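Local coordinates for escJ (Escherichia coli, PDB 1YJ7), which is a YscJ-family lipoprotein that probably forms part of the molecular platform on which the type III secretion system is assembled, at residues D[26-31]-D[40-45]; D[66-71]-D[84-89]; D[106-111]-D[126-131]. The protein carries 3 engineered substitutions. All coordinates share one frame; numbering follows the deposited sequence. Where two conformers were deposited one is given.

Overall arrangement
The three contacts follow one another along the chain, and none touches another. Interaction 1 joins strands 28-32 and 38-42 in the three-stranded antiparallel sheet near the N-terminus. Interaction 2 sets the short helix 67-70 against helix 80-99. Interaction 3 pairs strands 105-113 and 123-130 of a second, mixed sheet. The centres of interactions 1 and 2 are about 40 Å apart, on opposite sides of the chain's centre. Those of interactions 2 and 3 are about 20 Å apart, and strand 105-113 is the next element after helix 80-99. An extended linker joins the part with interaction 1 to the part with interaction 3. Interactions 2 and 3 both touch a second subunit, consistent with a protein that builds a larger platform.

Interaction 1. Residues D[26-31]-D[40-45]; sequences VNVSKE and LSVAAA. Engineered in segment 40-45: Ala-43 (natural residue Glu), Ala-44 (natural residue Lys), Ala-45 (natural residue Glu).
Leu-40 CD2 sits at the apolar centre. It touches Val-28 CG2 at 3.9 Å and Lys-30 CB at 3.7 Å. The side chains of Leu-40 and Lys-30 run alongside each other in the same direction, and the methyl group rests on the aliphatic part of the lysine. Val-42 CG1 extends this face, meeting Val-26 CG1 at 3.9 Å. It stands anti to the carbonyl carbon (chi1 -68°), which brings it close to Val-28 CB as well. Helices 11-23 and 47-56 cover this face, with Leu-21 and Phe-47 among the residues in contact.

The backbones form an antiparallel beta hairpin. Ser-29 and Ser-41 are a hydrogen-bonded pair: Ser-29 N to Ser-41 O is 2.9 Å, and Ser-41 N to Ser-29 O is 3.0 Å. Their side chains lie on the other face. There a water is 2.8 Å from Ser-41 OG and lies 3.3 Å from Ser-29 O, to which it may donate. At the edge, Asn-27 ND2 is 4.0 Å from CB of the engineered Ala-43.

The hairpin is therefore two-sided. Aliphatic groups pack its inner face against the helices, while serines and water make the other face polar.

Interaction 2. Residues D[66-71]-D[84-89]; sequences DIEVIF and NAKINY
Ala-85 meets helix 67-70 through its carbonyl and its methyl group. Ala-85 O is 3.5 Å from Ile-67 CD1. Ala-85 CB approaches the same CD1 at 4.3 Å and comes obliquely to the ring of Phe-71. Ile-67 CG1 is anti to the backbone N (chi1 -172°) and carries CD1 to this site, while CG2 is left to meet Tyr-89.

Lys-86 is the polar arm of the contact. Its chain runs extended beyond CG and reaches across to the end of helix 67-70. There Lys-86 NZ donates to Phe-71 O at 2.8 Å, with a C=O...N angle of 155°. Phe-71 is the first residue to leave the helical conformation. Lys-86 CE also packs on Phe-71 CB at 3.8 Å. Glu-68 crosses the lysine at about a right angle, and Glu-68 OE1 makes a long salt bridge of 3.6 Å to Lys-86 NZ.

Tyr-89 closes the contact one turn further on. Ile-67 CG2 lies over the centre of one face of its ring, 3.7 Å from the centroid and 10° off the normal, a CH-pi contact. A water links Tyr-89 OH to Asp-66 OD2. The same OD2 caps the helix by accepting from Glu-68 N at 3.0 Å.

The contact packs the short helix 67-70 on the long helix 80-99, where Leu-90 and Glu-83 of the second subunit also pack on Ile-67 and Phe-71. Ile-67 makes most of the apolar contact, with Phe-71 adding to it. Asp-66 caps the helix start from within and is tied to Tyr-89 through water. At the other end, a carbonyl oxygen and the more distant Glu-68 probably steady the lysine charge.

Interaction 3. Residues D[106-111]-D[126-131]; sequences IDCSVS and VLVISS
Ser-109 and Leu-127 are joined by two backbone hydrogen bonds of 2.9 Å, Ser-109 N to Leu-127 O and Leu-127 N to Ser-109 O. Ile-129 N likewise donates to Asp-107 O at 2.9 Å. Ile-129 O receives Ile-106 N at 2.9 Å and, weakly, Asp-107 N. Two residues of one strand, Ile-106 and Asp-107, stand opposite the single Ile-129, which makes a classic beta bulge. The strands are antiparallel, their directions 176° apart, and form a beta hairpin at one side of the mixed sheet. Strand 159-165 lies on the other side of strand 123-130.

At the bulge, Ile-106 CG1 and Ile-129 CG2 meet at 3.9 Å, with their side chains crossing at about a right angle. Elsewhere, Val-110 CG2 comes within 4.3 Å of Val-126 CG1. Helix 80-99 covers the face of Cys-108, Val-110, Val-126 and Val-128, with Leu-99 against Cys-108 and Val-126.

Asp-107 and Ser-109 lie on the other face, beside Leu-127 and Ile-129, which pack on Ile-102 and Lys-101 of the second subunit. Asp-107 OD2 accepts from Cys-108 N at 2.9 Å, on its anti side and 31° out of the carboxylate plane. It also forms a salt bridge with Lys-101 NZ of the second subunit, which is hydrogen-bonded to Ser-109 OG as well.

Interaction 1. Residues D[26-31]-D[40-45]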
ATOM      1  N   VAL D  26       0.740 -18.984 -27.847  1.00 25.10           N
ATOM      2  CA  VAL D  26       1.917 -18.261 -27.408  1.00 25.68           C
ATOM      3  C   VAL D  26       3.089 -19.225 -27.403  1.00 26.82           C
ATOM      4  O   VAL D  26       3.008 -20.279 -26.797  1.00 27.18           O
ATOM      5  CB  VAL D  26       1.737 -17.686 -25.983  1.00 24.97           C
ATOM      6  CG1 VAL D  26       3.054 -17.083 -25.460  1.00 25.09           C
ATOM      7  CG2 VAL D  26       0.628 -16.678 -25.966  1.00 25.32           C
ATOM      8  N   ASN D  27       4.181 -18.825 -28.039  1.00 28.50           N
ATOM      9  CA  ASN D  27       5.406 -19.621 -28.110  1.00 29.82           C
ATOM     10  C   ASN D  27       6.145 -19.535 -26.767  1.00 29.39           C
ATOM     11  O   ASN D  27       6.824 -18.555 -26.469  1.00 30.48           O
ATOM     12  CB  ASN D  27       6.267 -19.139 -29.308  1.00 30.79           C
ATOM     13  CG  ASN D  27       7.761 -19.469 -29.182  1.00 33.45           C
ATOM     14  OD1 ASN D  27       8.165 -20.415 -28.497  1.00 36.77           O
ATOM     15  ND2 ASN D  27       8.583 -18.685 -29.873  1.00 37.17           N
ATOM     16  N   VAL D  28       6.019 -20.579 -25.963  1.00 28.58           N
ATOM     17  CA  VAL D  28       6.683 -20.618 -24.666  1.00 27.55           C
ATOM     18  C   VAL D  28       7.703 -21.757 -24.618  1.00 26.90           C
ATOM     19  O   VAL D  28       7.508 -22.826 -25.189  1.00 27.09           O
ATOM     20  CB  VAL D  28       5.656 -20.659 -23.478  1.00 27.49           C
ATOM     21  CG1 VAL D  28       4.535 -21.621 -23.740  1.00 27.47           C
ATOM     22  CG2 VAL D  28       6.337 -20.989 -22.143  1.00 27.45           C
ATOM     23  N   SER D  29       8.816 -21.491 -23.966  1.00 26.01           N
ATOM     24  CA  SER D  29       9.848 -22.484 -23.761  1.00 26.00           C
ATOM     25  C   SER D  29      10.103 -22.662 -22.276  1.00 25.16           C
ATOM     26  O   SER D  29       9.990 -21.722 -21.487  1.00 24.27           O
ATOM     27  CB  SER D  29      11.123 -22.090 -24.501  1.00 26.40           C
ATOM     28  OG  SER D  29      11.612 -20.863 -24.027  1.00 29.27           O
ATOM     29  N   LYS D  30      10.426 -23.894 -21.903  1.00 24.45           N
ATOM     30  CA  LYS D  30      10.644 -24.266 -20.525  1.00 24.02           C
ATOM     31  C   LYS D  30      12.020 -24.890 -20.390  1.00 25.62           C
ATOM     32  O   LYS D  30      12.429 -25.676 -21.243  1.00 25.75           O
ATOM     33  CB  LYS D  30       9.579 -25.266 -20.074  1.00 23.63           C
ATOM     34  CG  LYS D  30       9.660 -25.595 -18.597  1.00 21.41           C
ATOM     35  CD  LYS D  30       8.439 -26.363 -18.106  1.00 20.39           C
ATOM     36  CE  LYS D  30       8.365 -27.778 -18.729  1.00 19.50           C
ATOM     37  NZ  LYS D  30       7.046 -28.454 -18.425  1.00 17.56           N
ATOM     38  N   GLU D  31      12.728 -24.536 -19.331  1.00 26.78           N
ATOM     39  CA  GLU D  31      14.002 -25.159 -19.005  1.00 29.07           C
ATOM     40  C   GLU D  31      14.051 -25.482 -17.522  1.00 29.42           C
ATOM     41  O   GLU D  31      13.493 -24.765 -16.684  1.00 28.91           O
ATOM     42  CB  GLU D  31      15.200 -24.288 -19.470  1.00 29.66           C
ATOM     43  CG  GLU D  31      15.622 -23.167 -18.541  1.00 34.08           C
ATOM     44  CD  GLU D  31      16.234 -21.968 -19.278  1.00 40.01           C
ATOM     45  OE1 GLU D  31      15.868 -20.809 -18.939  1.00 41.81           O
ATOM     46  OE2 GLU D  31      17.086 -22.177 -20.192  1.00 43.06           O
ATOM     47  N   LEU D  40      10.055 -20.513 -17.284  1.00 19.69           N
ATOM     48  CA  LEU D  40       9.336 -20.248 -18.508  1.00 19.89           C
ATOM     49  C   LEU D  40       9.776 -18.941 -19.141  1.00 20.45           C
ATOM     50  O   LEU D  40       9.985 -17.968 -18.433  1.00 21.07           O
ATOM     51  CB  LEU D  40       7.823 -20.160 -18.255  1.00 19.66           C
ATOM     52  CG  LEU D  40       7.166 -21.428 -17.744  1.00 19.19           C
ATOM     53  CD1 LEU D  40       5.683 -21.172 -17.499  1.00 16.87           C
ATOM     54  CD2 LEU D  40       7.368 -22.591 -18.713  1.00 18.59           C
ATOM     55  N   SER D  41       9.902 -18.947 -20.465  1.00 21.15           N
ATOM     56  CA  SER D  41      10.235 -17.774 -21.276  1.00 22.22           C
ATOM     57  C   SER D  41       9.385 -17.737 -22.529  1.00 22.10           C
ATOM     58  O   SER D  41       8.822 -18.738 -22.947  1.00 22.37           O
ATOM     59  CB  SER D  41      11.723 -17.786 -21.672  1.00 22.15           C
ATOM     60  OG  SER D  41      12.542 -18.082 -20.561  1.00 24.81           O
ATOM     61  N   VAL D  42       9.270 -16.567 -23.138  1.00 22.51           N
ATOM     62  CA  VAL D  42       8.478 -16.400 -24.343  1.00 23.19           C
ATOM     63  C   VAL D  42       9.218 -15.474 -25.287  1.00 23.50           C
ATOM     64  O   VAL D  42      10.086 -14.719 -24.859  1.00 23.96           O
ATOM     65  CB  VAL D  42       7.089 -15.780 -24.043  1.00 23.54           C
ATOM     66  CG1 VAL D  42       6.232 -16.757 -23.267  1.00 24.76           C
ATOM     67  CG2 VAL D  42       7.255 -14.435 -23.278  1.00 24.50           C
ATOM     68  N   ALA D  43       8.868 -15.531 -26.565  1.00 24.39           N
ATOM     69  CA  ALA D  43       9.348 -14.556 -27.548  1.00 24.70           C
ATOM     70  C   ALA D  43       8.954 -13.162 -27.095  1.00 25.08           C
ATOM     71  O   ALA D  43       7.848 -12.977 -26.578  1.00 23.26           O
ATOM     72  CB  ALA D  43       8.743 -14.847 -28.914  1.00 25.30           C
ATOM     73  N   ALA D  44       9.847 -12.182 -27.285  1.00 25.28           N
ATOM     74  CA  ALA D  44       9.571 -10.808 -26.875  1.00 25.61           C
ATOM     75  C   ALA D  44       8.272 -10.267 -27.456  1.00 25.11           C
ATOM     76  O   ALA D  44       7.569  -9.506 -26.804  1.00 25.81           O
ATOM     77  CB  ALA D  44      10.750  -9.871 -27.257  1.00 26.24           C
ATOM     78  N   ALA D  45       7.952 -10.662 -28.683  1.00 24.76           N
ATOM     79  CA  ALA D  45       6.772 -10.159 -29.378  1.00 24.03           C
ATOM     80  C   ALA D  45       5.483 -10.700 -28.753  1.00 22.84           C
ATOM     81  O   ALA D  45       4.401 -10.156 -28.972  1.00 22.91           O
ATOM     82  CB  ALA D  45       6.841 -10.520 -30.858  1.00 24.67           C
TER
HETATM   83  O   HOH W   1      12.868 -20.798 -20.219  1.00 23.61           O

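Interaction 2. Residues D[66-71]-D[84-89]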
ATOM      1  N   ASP D  66       0.242 -19.325   6.549  1.00 26.06           N
ATOM      2  CA  ASP D  66       0.285 -20.697   6.992  1.00 26.78           C
ATOM      3  C   ASP D  66       0.093 -20.662   8.507  1.00 26.10           C
ATOM      4  O   ASP D  66       0.801 -19.953   9.203  1.00 26.18           O
ATOM      5  CB  ASP D  66       1.651 -21.285   6.617  1.00 27.15           C
ATOM      6  CG  ASP D  66       1.809 -22.748   7.006  1.00 30.06           C
ATOM      7  OD1 ASP D  66       2.847 -23.330   6.608  1.00 33.45           O
ATOM      8  OD2 ASP D  66       0.997 -23.395   7.700  1.00 30.62           O
ATOM      9  N   ILE D  67      -0.872 -21.416   9.015  1.00 25.48           N
ATOM     10  CA  ILE D  67      -1.115 -21.462  10.460  1.00 25.48           C
ATOM     11  C   ILE D  67       0.133 -21.888  11.244  1.00 26.39           C
ATOM     12  O   ILE D  67       0.344 -21.436  12.356  1.00 25.84           O
ATOM     13  CB  ILE D  67      -2.307 -22.395  10.782  1.00 24.73           C
ATOM     14  CG1 ILE D  67      -2.690 -22.305  12.256  1.00 24.13           C
ATOM     15  CG2 ILE D  67      -2.030 -23.841  10.350  1.00 24.75           C
ATOM     16  CD1 ILE D  67      -4.052 -22.942  12.543  1.00 23.49           C
ATOM     17  N   GLU D  68       0.954 -22.748  10.655  1.00 28.02           N
ATOM     18  CA  GLU D  68       2.162 -23.238  11.327  1.00 30.04           C
ATOM     19  C   GLU D  68       3.282 -22.198  11.375  1.00 30.87           C
ATOM     20  O   GLU D  68       4.249 -22.359  12.130  1.00 30.83           O
ATOM     21  CB  GLU D  68       2.654 -24.529  10.657  1.00 30.52           C
ATOM     22  CG  GLU D  68       1.723 -25.714  10.861  1.00 32.99           C
ATOM     23  CD  GLU D  68       1.598 -26.108  12.318  1.00 36.50           C
ATOM     24  OE1 GLU D  68       0.514 -25.897  12.918  1.00 38.95           O
ATOM     25  OE2 GLU D  68       2.595 -26.612  12.875  1.00 40.20           O
ATOM     26  N   VAL D  69       3.163 -21.151  10.564  1.00 31.72           N
ATOM     27  CA  VAL D  69       4.070 -20.006  10.631  1.00 32.79           C
ATOM     28  C   VAL D  69       3.564 -18.960  11.622  1.00 33.12           C
ATOM     29  O   VAL D  69       4.337 -18.473  12.444  1.00 34.21           O
ATOM     30  CB  VAL D  69       4.264 -19.365   9.242  1.00 33.07           C
ATOM     31  CG1 VAL D  69       5.123 -18.095   9.338  1.00 34.04           C
ATOM     32  CG2 VAL D  69       4.885 -20.369   8.285  1.00 33.44           C
ATOM     33  N   ILE D  70       2.278 -18.616  11.549  1.00 32.98           N
ATOM     34  CA  ILE D  70       1.656 -17.678  12.492  1.00 33.52           C
ATOM     35  C   ILE D  70       1.739 -18.190  13.941  1.00 33.83           C
ATOM     36  O   ILE D  70       1.968 -17.410  14.861  1.00 33.58           O
ATOM     37  CB  ILE D  70       0.171 -17.394  12.102  1.00 33.42           C
ATOM     38  CG1 ILE D  70       0.067 -16.793  10.690  1.00 33.75           C
ATOM     39  CG2 ILE D  70      -0.503 -16.469  13.119  1.00 33.99           C
ATOM     40  CD1 ILE D  70       1.076 -15.677  10.398  1.00 35.40           C
ATOM     41  N   PHE D  71       1.564 -19.501  14.121  1.00 34.24           N
ATOM     42  CA  PHE D  71       1.599 -20.146  15.438  1.00 34.87           C
ATOM     43  C   PHE D  71       2.562 -21.348  15.395  1.00 35.94           C
ATOM     44  O   PHE D  71       2.117 -22.496  15.333  1.00 36.26           O
ATOM     45  CB  PHE D  71       0.204 -20.638  15.835  1.00 34.62           C
ATOM     46  CG  PHE D  71      -0.827 -19.554  15.989  1.00 34.19           C
ATOM     47  CD1 PHE D  71      -2.032 -19.625  15.299  1.00 33.66           C
ATOM     48  CD2 PHE D  71      -0.613 -18.481  16.847  1.00 34.53           C
ATOM     49  CE1 PHE D  71      -2.992 -18.643  15.445  1.00 34.65           C
ATOM     50  CE2 PHE D  71      -1.568 -17.491  16.996  1.00 34.14           C
ATOM     51  CZ  PHE D  71      -2.759 -17.568  16.295  1.00 34.89           C
ATOM     52  N   ASN D  84      -7.111 -24.278  19.816  1.00 27.65           N
ATOM     53  CA  ASN D  84      -8.402 -24.402  19.180  1.00 27.27           C
ATOM     54  C   ASN D  84      -8.334 -24.035  17.691  1.00 25.47           C
ATOM     55  O   ASN D  84      -9.058 -24.609  16.894  1.00 23.93           O
ATOM     56  CB  ASN D  84      -9.438 -23.531  19.874  1.00 27.74           C
ATOM     57  CG  ASN D  84      -9.821 -24.058  21.267  1.00 31.95           C
ATOM     58  OD1 ASN D  84     -10.690 -23.475  21.943  1.00 36.55           O
ATOM     59  ND2 ASN D  84      -9.170 -25.144  21.705  1.00 32.81           N
ATOM     60  N   ALA D  85      -7.476 -23.078  17.330  1.00 23.95           N
ATOM     61  CA  ALA D  85      -7.316 -22.719  15.909  1.00 22.83           C
ATOM     62  C   ALA D  85      -6.688 -23.881  15.154  1.00 21.83           C
ATOM     63  O   ALA D  85      -7.036 -24.132  14.004  1.00 20.33           O
ATOM     64  CB  ALA D  85      -6.455 -21.473  15.748  1.00 23.03           C
ATOM     65  N   LYS D  86      -5.762 -24.585  15.809  1.00 21.02           N
ATOM     66  CA  LYS D  86      -5.102 -25.734  15.205  1.00 21.21           C
ATOM     67  C   LYS D  86      -6.067 -26.916  15.086  1.00 20.31           C
ATOM     68  O   LYS D  86      -6.064 -27.612  14.074  1.00 19.16           O
ATOM     69  CB  LYS D  86      -3.820 -26.105  15.967  1.00 21.85           C
ATOM     70  CG  LYS D  86      -2.660 -25.181  15.598  1.00 24.45           C
ATOM     71  CD  LYS D  86      -1.370 -25.518  16.292  1.00 27.69           C
ATOM     72  CE  LYS D  86      -0.336 -24.432  16.027  1.00 29.38           C
ATOM     73  NZ  LYS D  86       1.064 -24.844  16.348  1.00 30.96           N
ATOM     74  N   ILE D  87      -6.904 -27.120  16.102  1.00 19.31           N
ATOM     75  CA  ILE D  87      -7.944 -28.150  16.056  1.00 19.44           C
ATOM     76  C   ILE D  87      -8.954 -27.858  14.931  1.00 18.01           C
ATOM     77  O   ILE D  87      -9.379 -28.764  14.219  1.00 16.30           O
ATOM     78  CB  ILE D  87      -8.667 -28.255  17.435  1.00 20.42           C
ATOM     79  CG1 ILE D  87      -7.733 -28.873  18.495  1.00 23.91           C
ATOM     80  CG2 ILE D  87      -9.974 -29.020  17.320  1.00 21.39           C
ATOM     81  CD1 ILE D  87      -7.429 -30.348  18.299  1.00 26.90           C
ATOM     82  N   ASN D  88      -9.351 -26.595  14.790  1.00 17.04           N
ATOM     83  CA  ASN D  88     -10.275 -26.187  13.736  1.00 16.90           C
ATOM     84  C   ASN D  88      -9.679 -26.429  12.363  1.00 16.02           C
ATOM     85  O   ASN D  88     -10.364 -26.878  11.458  1.00 15.25           O
ATOM     86  CB  ASN D  88     -10.588 -24.687  13.870  1.00 17.10           C
ATOM     87  CG  ASN D  88     -11.733 -24.245  13.006  1.00 19.45           C
ATOM     88  OD1 ASN D  88     -12.871 -24.679  13.210  1.00 23.87           O
ATOM     89  ND2 ASN D  88     -11.456 -23.332  12.038  1.00 21.48           N
ATOM     90  N   TYR D  89      -8.400 -26.113  12.222  1.00 15.86           N
ATOM     91  CA  TYR D  89      -7.689 -26.263  10.955  1.00 16.02           C
ATOM     92  C   TYR D  89      -7.588 -27.731  10.575  1.00 15.76           C
ATOM     93  O   TYR D  89      -7.848 -28.113   9.426  1.00 14.69           O
ATOM     94  CB  TYR D  89      -6.302 -25.634  11.075  1.00 16.68           C
ATOM     95  CG  TYR D  89      -5.355 -25.943   9.949  1.00 16.76           C
ATOM     96  CD1 TYR D  89      -5.505 -25.338   8.695  1.00 19.40           C
ATOM     97  CD2 TYR D  89      -4.293 -26.814  10.131  1.00 19.32           C
ATOM     98  CE1 TYR D  89      -4.628 -25.612   7.659  1.00 19.64           C
ATOM     99  CE2 TYR D  89      -3.401 -27.083   9.105  1.00 19.26           C
ATOM    100  CZ  TYR D  89      -3.581 -26.478   7.874  1.00 20.90           C
ATOM    101  OH  TYR D  89      -2.697 -26.744   6.850  1.00 23.37           O
TER
HETATM  102  O   HOH W   2       0.191 -26.281   7.597  1.00 44.12           O

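Interaction 3. Residues D[106-111]-D[126-131]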
ATOM      1  N   ILE D 106     -12.099 -31.580  -7.908  1.00 13.08           N
ATOM      2  CA  ILE D 106     -10.679 -31.335  -8.172  1.00 14.17           C
ATOM      3  C   ILE D 106     -10.018 -30.314  -7.250  1.00 14.09           C
ATOM      4  O   ILE D 106      -8.789 -30.198  -7.195  1.00 14.39           O
ATOM      5  CB  ILE D 106     -10.450 -31.044  -9.680  1.00 15.08           C
ATOM      6  CG1 ILE D 106     -11.031 -29.688 -10.070  1.00 17.12           C
ATOM      7  CG2 ILE D 106     -11.042 -32.175 -10.498  1.00 16.31           C
ATOM      8  CD1 ILE D 106     -10.813 -29.341 -11.559  1.00 19.85           C
ATOM      9  N   ASP D 107     -10.817 -29.563  -6.493  1.00 12.70           N
ATOM     10  CA  ASP D 107     -10.279 -28.671  -5.469  1.00 12.51           C
ATOM     11  C   ASP D 107     -11.417 -28.389  -4.480  1.00 13.03           C
ATOM     12  O   ASP D 107     -12.575 -28.533  -4.840  1.00 11.98           O
ATOM     13  CB  ASP D 107      -9.723 -27.381  -6.088  1.00 12.32           C
ATOM     14  CG  ASP D 107      -8.737 -26.655  -5.194  1.00 14.99           C
ATOM     15  OD1 ASP D 107      -8.144 -25.655  -5.676  1.00 16.90           O
ATOM     16  OD2 ASP D 107      -8.480 -26.961  -4.011  1.00 15.30           O
ATOM     17  N   CYS D 108     -11.070 -28.084  -3.232  1.00 13.84           N
ATOM     18  CA  CYS D 108     -12.049 -27.901  -2.156  1.00 15.25           C
ATOM     19  C   CYS D 108     -11.464 -26.960  -1.115  1.00 14.79           C
ATOM     20  O   CYS D 108     -10.284 -27.090  -0.742  1.00 15.67           O
ATOM     21  CB  CYS D 108     -12.389 -29.265  -1.480  1.00 15.99           C
ATOM     22  SG  CYS D 108     -13.676 -29.149  -0.228  1.00 21.47           S
ATOM     23  N   SER D 109     -12.266 -26.012  -0.625  1.00 13.60           N
ATOM     24  CA  SER D 109     -11.911 -25.230   0.533  1.00 13.45           C
ATOM     25  C   SER D 109     -13.051 -25.255   1.523  1.00 13.23           C
ATOM     26  O   SER D 109     -14.200 -25.122   1.139  1.00 12.90           O
ATOM     27  CB  SER D 109     -11.607 -23.775   0.169  1.00 13.90           C
ATOM     28  OG  SER D 109     -10.339 -23.644  -0.432  1.00 16.20           O
ATOM     29  N   VAL D 110     -12.710 -25.445   2.789  1.00 12.81           N
ATOM     30  CA  VAL D 110     -13.674 -25.414   3.882  1.00 13.36           C
ATOM     31  C   VAL D 110     -13.175 -24.423   4.914  1.00 13.71           C
ATOM     32  O   VAL D 110     -12.019 -24.496   5.365  1.00 13.64           O
ATOM     33  CB  VAL D 110     -13.828 -26.807   4.546  1.00 13.52           C
ATOM     34  CG1 VAL D 110     -14.759 -26.713   5.753  1.00 15.09           C
ATOM     35  CG2 VAL D 110     -14.348 -27.799   3.540  1.00 14.41           C
ATOM     36  N   SER D 111     -14.041 -23.476   5.290  1.00 13.78           N
ATOM     37  CA  SER D 111     -13.758 -22.588   6.401  1.00 13.53           C
ATOM     38  C   SER D 111     -14.837 -22.796   7.455  1.00 13.97           C
ATOM     39  O   SER D 111     -16.030 -22.604   7.167  1.00 14.14           O
ATOM     40  CB  SER D 111     -13.720 -21.120   5.952  1.00 14.63           C
ATOM     41  OG  SER D 111     -13.384 -20.281   7.052  1.00 14.15           O
ATOM     42  N   VAL D 126     -18.177 -23.820   2.283  1.00 11.45           N
ATOM     43  CA  VAL D 126     -17.600 -24.908   1.499  1.00 12.32           C
ATOM     44  C   VAL D 126     -17.613 -24.524   0.034  1.00 12.03           C
ATOM     45  O   VAL D 126     -18.683 -24.284  -0.541  1.00 12.36           O
ATOM     46  CB  VAL D 126     -18.399 -26.198   1.685  1.00 11.86           C
ATOM     47  CG1 VAL D 126     -17.754 -27.344   0.894  1.00 12.82           C
ATOM     48  CG2 VAL D 126     -18.492 -26.540   3.150  1.00 13.66           C
ATOM     49  N   LEU D 127     -16.424 -24.448  -0.562  1.00 12.25           N
ATOM     50  CA  LEU D 127     -16.272 -24.198  -1.994  1.00 11.42           C
ATOM     51  C   LEU D 127     -15.699 -25.457  -2.635  1.00 12.17           C
ATOM     52  O   LEU D 127     -14.678 -26.005  -2.176  1.00 12.59           O
ATOM     53  CB  LEU D 127     -15.334 -23.030  -2.240  1.00 11.61           C
ATOM     54  CG  LEU D 127     -15.014 -22.718  -3.707  1.00 11.62           C
ATOM     55  CD1 LEU D 127     -16.248 -22.298  -4.482  1.00 13.54           C
ATOM     56  CD2 LEU D 127     -13.940 -21.664  -3.767  1.00 13.62           C
ATOM     57  N   VAL D 128     -16.388 -25.946  -3.655  1.00 12.05           N
ATOM     58  CA  VAL D 128     -15.973 -27.152  -4.368  1.00 12.41           C
ATOM     59  C   VAL D 128     -15.793 -26.815  -5.834  1.00 12.20           C
ATOM     60  O   VAL D 128     -16.667 -26.244  -6.474  1.00 11.07           O
ATOM     61  CB  VAL D 128     -17.005 -28.282  -4.219  1.00 12.85           C
ATOM     62  CG1 VAL D 128     -16.573 -29.551  -4.987  1.00 14.69           C
ATOM     63  CG2 VAL D 128     -17.262 -28.587  -2.752  1.00 13.94           C
ATOM     64  N   ILE D 129     -14.631 -27.170  -6.372  1.00 11.40           N
ATOM     65  CA  ILE D 129     -14.348 -26.987  -7.774  1.00 11.90           C
ATOM     66  C   ILE D 129     -14.453 -28.355  -8.430  1.00 12.56           C
ATOM     67  O   ILE D 129     -13.854 -29.322  -7.955  1.00 12.81           O
ATOM     68  CB  ILE D 129     -12.918 -26.432  -8.009  1.00 11.82           C
ATOM     69  CG1 ILE D 129     -12.662 -25.127  -7.244  1.00 13.48           C
ATOM     70  CG2 ILE D 129     -12.697 -26.213  -9.519  1.00 12.36           C
ATOM     71  CD1 ILE D 129     -13.752 -24.007  -7.448  1.00 14.45           C
ATOM     72  N   SER D 130     -15.230 -28.444  -9.499  1.00 12.37           N
ATOM     73  CA  SER D 130     -15.376 -29.682 -10.236  1.00 12.87           C
ATOM     74  C   SER D 130     -14.665 -29.686 -11.576  1.00 12.84           C
ATOM     75  O   SER D 130     -14.338 -28.653 -12.158  1.00 11.21           O
ATOM     76  CB  SER D 130     -16.853 -29.998 -10.456  1.00 13.61           C
ATOM     77  OG  SER D 130     -17.371 -29.279 -11.563  1.00 14.00           O
ATOM     78  N   SER D 131     -14.441 -30.896 -12.072  1.00 14.03           N
ATOM     79  CA  SER D 131     -14.062 -31.087 -13.466  1.00 14.40           C
ATOM     80  C   SER D 131     -15.110 -30.373 -14.343  1.00 15.68           C
ATOM     81  O   SER D 131     -16.300 -30.390 -14.015  1.00 13.14           O
ATOM     82  CB  SER D 131     -14.010 -32.566 -13.816  0.50 14.83           C
ATOM     83  OG  SER D 131     -13.352 -33.311 -12.797  0.50 15.20           O
TER